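Beta-fructofuranosidase (Bifidobacterium adolescentis, PDB 6NOB) probably hydrolyses terminal beta-fructofuranoside linkages, as in sucrose, as a member of glycoside hydrolase family 32. Local coordinates at residues G509-Y521 against F607-A619. Sequence-based numbering, arbitrary orientation.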
loop_
_atom_site.group_PDB
_atom_site.type_symbol
_atom_site.label_atom_id
_atom_site.label_comp_id
_atom_site.label_asym_id
_atom_site.label_seq_id
_atom_site.Cartn_x
_atom_site.Cartn_y
_atom_site.Cartn_z
ATOM N N GLY A 509 -15.138 25.136 -28.328
ATOM C CA GLY A 509 -14.399 25.541 -27.153
ATOM C C GLY A 509 -13.919 24.407 -26.276
ATOM O O GLY A 509 -12.944 24.586 -25.534
ATOM N N ASP A 510 -14.568 23.248 -26.329
ATOM C CA ASP A 510 -14.116 22.073 -25.600
ATOM C C ASP A 510 -13.128 21.281 -26.446
ATOM O O ASP A 510 -13.328 21.100 -27.650
ATOM C CB ASP A 510 -15.301 21.177 -25.225
ATOM C CG ASP A 510 -15.950 21.578 -23.915
ATOM O OD1 ASP A 510 -15.480 22.545 -23.284
ATOM O OD2 ASP A 510 -16.931 20.919 -23.513
ATOM N N MET A 511 -12.058 20.819 -25.810
ATOM C CA MET A 511 -11.154 19.846 -26.407
ATOM C C MET A 511 -11.535 18.466 -25.890
ATOM O O MET A 511 -11.651 18.266 -24.676
ATOM C CB MET A 511 -9.696 20.166 -26.077
ATOM C CG MET A 511 -9.241 21.536 -26.562
ATOM S SD MET A 511 -7.479 21.829 -26.313
ATOM C CE MET A 511 -7.327 23.520 -26.891
ATOM N N VAL A 512 -11.749 17.525 -26.806
ATOM C CA VAL A 512 -12.302 16.216 -26.477
ATOM C C VAL A 512 -11.340 15.138 -26.955
ATOM O O VAL A 512 -10.842 15.197 -28.086
ATOM C CB VAL A 512 -13.700 16.020 -27.096
ATOM C CG1 VAL A 512 -14.249 14.645 -26.754
ATOM C CG2 VAL A 512 -14.651 17.110 -26.620
ATOM N N VAL A 513 -11.082 14.159 -26.091
ATOM C CA VAL A 513 -10.264 12.995 -26.412
ATOM C C VAL A 513 -11.041 11.752 -25.999
ATOM O O VAL A 513 -11.430 11.621 -24.832
ATOM C CB VAL A 513 -8.896 13.034 -25.709
ATOM C CG1 VAL A 513 -8.201 11.685 -25.827
ATOM C CG2 VAL A 513 -8.027 14.133 -26.295
ATOM N N THR A 514 -11.270 10.847 -26.949
ATOM C CA THR A 514 -11.906 9.571 -26.644
ATOM C C THR A 514 -10.863 8.594 -26.116
ATOM O O THR A 514 -9.815 8.397 -26.736
ATOM C CB THR A 514 -12.594 8.996 -27.882
ATOM O OG1 THR A 514 -13.586 9.918 -28.351
ATOM C CG2 THR A 514 -13.266 7.671 -27.553
ATOM N N ALA A 515 -11.155 7.981 -24.968
ATOM C CA ALA A 515 -10.195 7.113 -24.304
ATOM C C ALA A 515 -10.583 5.658 -24.505
ATOM O O ALA A 515 -11.571 5.205 -23.907
ATOM C CB ALA A 515 -10.123 7.442 -22.816
ATOM N N PRO A 516 -9.848 4.889 -25.308
ATOM C CA PRO A 516 -10.197 3.473 -25.501
ATOM C C PRO A 516 -10.014 2.693 -24.207
ATOM O O PRO A 516 -8.983 2.806 -23.540
ATOM C CB PRO A 516 -9.219 3.004 -26.586
ATOM C CG PRO A 516 -8.660 4.262 -27.192
ATOM C CD PRO A 516 -8.670 5.280 -26.098
ATOM N N GLY A 517 -11.027 1.904 -23.855
ATOM C CA GLY A 517 -10.987 1.134 -22.628
ATOM C C GLY A 517 -10.986 1.951 -21.357
ATOM O O GLY A 517 -10.739 1.394 -20.282
ATOM N N ASN A 518 -11.252 3.257 -21.451
ATOM C CA ASN A 518 -11.279 4.165 -20.301
ATOM C C ASN A 518 -9.978 4.108 -19.502
ATOM O O ASN A 518 -9.979 4.166 -18.271
ATOM C CB ASN A 518 -12.482 3.890 -19.398
ATOM C CG ASN A 518 -13.000 5.149 -18.732
ATOM O OD1 ASN A 518 -12.349 6.195 -18.777
ATOM N ND2 ASN A 518 -14.177 5.060 -18.115
ATOM N N ALA A 519 -8.856 3.998 -20.210
ATOM C CA ALA A 519 -7.534 4.027 -19.596
ATOM C C ALA A 519 -6.636 4.882 -20.472
ATOM O O ALA A 519 -6.358 4.513 -21.617
ATOM C CB ALA A 519 -6.959 2.617 -19.439
ATOM N N TYR A 520 -6.184 6.019 -19.945
ATOM C CA TYR A 520 -5.447 6.975 -20.759
ATOM C C TYR A 520 -4.460 7.754 -19.901
ATOM O O TYR A 520 -4.512 7.735 -18.669
ATOM C CB TYR A 520 -6.396 7.946 -21.474
ATOM C CG TYR A 520 -7.163 8.860 -20.540
ATOM C CD1 TYR A 520 -8.375 8.462 -19.990
ATOM C CD2 TYR A 520 -6.677 10.120 -20.212
ATOM C CE1 TYR A 520 -9.084 9.294 -19.139
ATOM C CE2 TYR A 520 -7.374 10.956 -19.360
ATOM C CZ TYR A 520 -8.579 10.539 -18.829
ATOM O OH TYR A 520 -9.279 11.369 -17.982
ATOM N N TYR A 521 -3.565 8.456 -20.588
ATOM C CA TYR A 521 -2.644 9.410 -19.993
ATOM C C TYR A 521 -2.844 10.752 -20.681
ATOM O O TYR A 521 -3.090 10.802 -21.891
ATOM C CB TYR A 521 -1.190 8.927 -20.141
ATOM C CG TYR A 521 -0.138 10.013 -20.061
ATOM C CD1 TYR A 521 0.286 10.687 -21.200
ATOM C CD2 TYR A 521 0.443 10.350 -18.846
ATOM C CE1 TYR A 521 1.247 11.677 -21.128
ATOM C CE2 TYR A 521 1.407 11.333 -18.768
ATOM C CZ TYR A 521 1.804 11.995 -19.909
ATOM O OH TYR A 521 2.763 12.979 -19.832
ATOM N N PHE A 607 -11.999 6.004 -8.394
ATOM C CA PHE A 607 -13.211 6.501 -9.042
ATOM C C PHE A 607 -13.562 5.544 -10.171
ATOM O O PHE A 607 -12.872 5.521 -11.195
ATOM C CB PHE A 607 -13.021 7.918 -9.564
ATOM C CG PHE A 607 -14.254 8.487 -10.205
ATOM C CD1 PHE A 607 -14.479 8.336 -11.564
ATOM C CD2 PHE A 607 -15.200 9.152 -9.443
ATOM C CE1 PHE A 607 -15.621 8.847 -12.152
ATOM C CE2 PHE A 607 -16.342 9.668 -10.025
ATOM C CZ PHE A 607 -16.553 9.516 -11.381
ATOM N N GLN A 608 -14.639 4.781 -9.997
ATOM C CA GLN A 608 -15.045 3.777 -10.978
ATOM C C GLN A 608 -15.660 4.461 -12.194
ATOM O O GLN A 608 -16.819 4.880 -12.171
ATOM C CB GLN A 608 -16.026 2.791 -10.355
ATOM C CG GLN A 608 -16.427 1.659 -11.284
ATOM C CD GLN A 608 -15.241 0.814 -11.711
ATOM O OE1 GLN A 608 -14.621 0.136 -10.891
ATOM N NE2 GLN A 608 -14.918 0.851 -13.000
ATOM N N GLY A 609 -14.884 4.573 -13.268
ATOM C CA GLY A 609 -15.438 5.021 -14.525
ATOM C C GLY A 609 -16.261 3.938 -15.192
ATOM O O GLY A 609 -16.158 2.752 -14.878
ATOM N N ALA A 610 -17.109 4.362 -16.126
ATOM C CA ALA A 610 -17.960 3.416 -16.835
ATOM C C ALA A 610 -17.116 2.425 -17.627
ATOM O O ALA A 610 -16.008 2.735 -18.078
ATOM C CB ALA A 610 -18.918 4.158 -17.767
ATOM N N ASP A 611 -17.643 1.212 -17.782
ATOM C CA ASP A 611 -16.961 0.208 -18.585
ATOM C C ASP A 611 -16.989 0.604 -20.055
ATOM O O ASP A 611 -17.890 1.311 -20.517
ATOM C CB ASP A 611 -17.605 -1.166 -18.397
ATOM C CG ASP A 611 -16.627 -2.304 -18.626
ATOM O OD1 ASP A 611 -15.426 -2.138 -18.317
ATOM O OD2 ASP A 611 -17.057 -3.368 -19.117
ATOM N N GLY A 612 -15.984 0.145 -20.794
ATOM C CA GLY A 612 -15.873 0.504 -22.192
ATOM C C GLY A 612 -15.020 1.738 -22.394
ATOM O O GLY A 612 -14.000 1.907 -21.721
ATOM N N ASP A 613 -15.431 2.614 -23.303
ATOM C CA ASP A 613 -14.633 3.784 -23.631
ATOM C C ASP A 613 -14.912 4.929 -22.663
ATOM O O ASP A 613 -16.018 5.073 -22.137
ATOM C CB ASP A 613 -14.913 4.239 -25.063
ATOM C CG ASP A 613 -14.357 3.280 -26.099
ATOM O OD1 ASP A 613 -13.557 2.394 -25.726
ATOM O OD2 ASP A 613 -14.725 3.413 -27.287
ATOM N N GLY A 614 -13.881 5.742 -22.432
ATOM C CA GLY A 614 -13.996 6.955 -21.659
ATOM C C GLY A 614 -13.896 8.196 -22.527
ATOM O O GLY A 614 -13.956 8.141 -23.756
ATOM N N GLU A 615 -13.737 9.335 -21.857
ATOM C CA GLU A 615 -13.639 10.609 -22.555
ATOM C C GLU A 615 -12.981 11.636 -21.644
ATOM O O GLU A 615 -13.303 11.719 -20.456
ATOM C CB GLU A 615 -15.016 11.109 -23.010
ATOM C CG GLU A 615 -15.068 12.596 -23.343
ATOM C CD GLU A 615 -16.273 12.973 -24.189
ATOM O OE1 GLU A 615 -16.373 12.482 -25.335
ATOM O OE2 GLU A 615 -17.114 13.764 -23.714
ATOM N N LEU A 616 -12.056 12.405 -22.212
ATOM C CA LEU A 616 -11.410 13.520 -21.534
ATOM C C LEU A 616 -11.870 14.819 -22.178
ATOM O O LEU A 616 -11.826 14.956 -23.405
ATOM C CB LEU A 616 -9.886 13.402 -21.611
ATOM C CG LEU A 616 -9.092 14.641 -21.200
ATOM C CD1 LEU A 616 -9.248 14.910 -19.708
ATOM C CD2 LEU A 616 -7.628 14.485 -21.575
ATOM N N ARG A 617 -12.311 15.766 -21.354
ATOM C CA ARG A 617 -12.854 17.030 -21.832
ATOM C C ARG A 617 -12.118 18.167 -21.143
ATOM O O ARG A 617 -11.990 18.170 -19.915
ATOM C CB ARG A 617 -14.362 17.112 -21.566
ATOM C CG ARG A 617 -15.077 18.239 -22.285
ATOM C CD ARG A 617 -16.584 18.014 -22.291
ATOM N NE ARG A 617 -16.981 16.974 -23.237
ATOM C CZ ARG A 617 -17.468 17.215 -24.451
ATOM N NH1 ARG A 617 -17.619 18.464 -24.873
ATOM N NH2 ARG A 617 -17.802 16.207 -25.245
ATOM N N ILE A 618 -11.627 19.123 -21.931
ATOM C CA ILE A 618 -10.779 20.198 -21.432
ATOM C C ILE A 618 -11.334 21.530 -21.917
ATOM O O ILE A 618 -11.625 21.690 -23.107
ATOM C CB ILE A 618 -9.315 20.032 -21.886
ATOM C CG1 ILE A 618 -8.776 18.667 -21.460
ATOM C CG2 ILE A 618 -8.446 21.148 -21.325
ATOM C CD1 ILE A 618 -7.557 18.234 -22.234
ATOM N N ALA A 619 -11.474 22.479 -20.995
ATOM C CA ALA A 619 -11.921 23.823 -21.319
ATOM C C ALA A 619 -11.296 24.794 -20.331
ATOM O O ALA A 619 -11.085 24.461 -19.161
ATOM C CB ALA A 619 -13.449 23.941 -21.283
HETATM O O HOH W 1 -16.071 10.117 -26.651
HETATM O O HOH W 2 -13.222 8.841 -19.060
#
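M511, V513 and A515 pair with I618, L616 and G614 as antiparallel hydrogen-bonded pairs, each joined by two backbone bonds, and the axes of strands 510-515 and 614-619 approach to 4.3 Å at 160°. D510, E615 and R617 form a salt-bridge network on the face bearing V512 and T514. R617 NH1 donates to D510 OD2 (2.9 Å), which lies in the guanidinium plane and accepts on its anti lone pair, the two planes standing 67° apart; D507 is a second acidic partner of NH1. R617 NE and NH2 both grip E615 OE2 from one side of the carboxylate plane (NH2 to OE2 3.0 Å); the bend at chi3 (-75°) turns the group back between these acids. V512 CG2 lies over one guanidinium face, 3.6 Å from R617 NH2. A methionine in place of R617 would probably leave D510 and E615 without their shared cation and V512 without its flat cover. Beyond the strand ends, N518 ND2 donates in its amide plane to A610 O (3.0 Å), and G517 N reaches D613 OD1 (3.2 Å). On the opposite face, bearing M511, V513, L616 and I618, L616 CB meets the Y520 ring of the facing sheet obliquely at CE2 (4.2 Å), and Y520 OH bonds to L536 O. Strand 614-620 lies between 510-515 and 532-540 in one antiparallel sheet, and M511, V513 and I618 pack against strand 624-632 of the facing sheet, consistent with the C-terminal beta-sandwich of family 32.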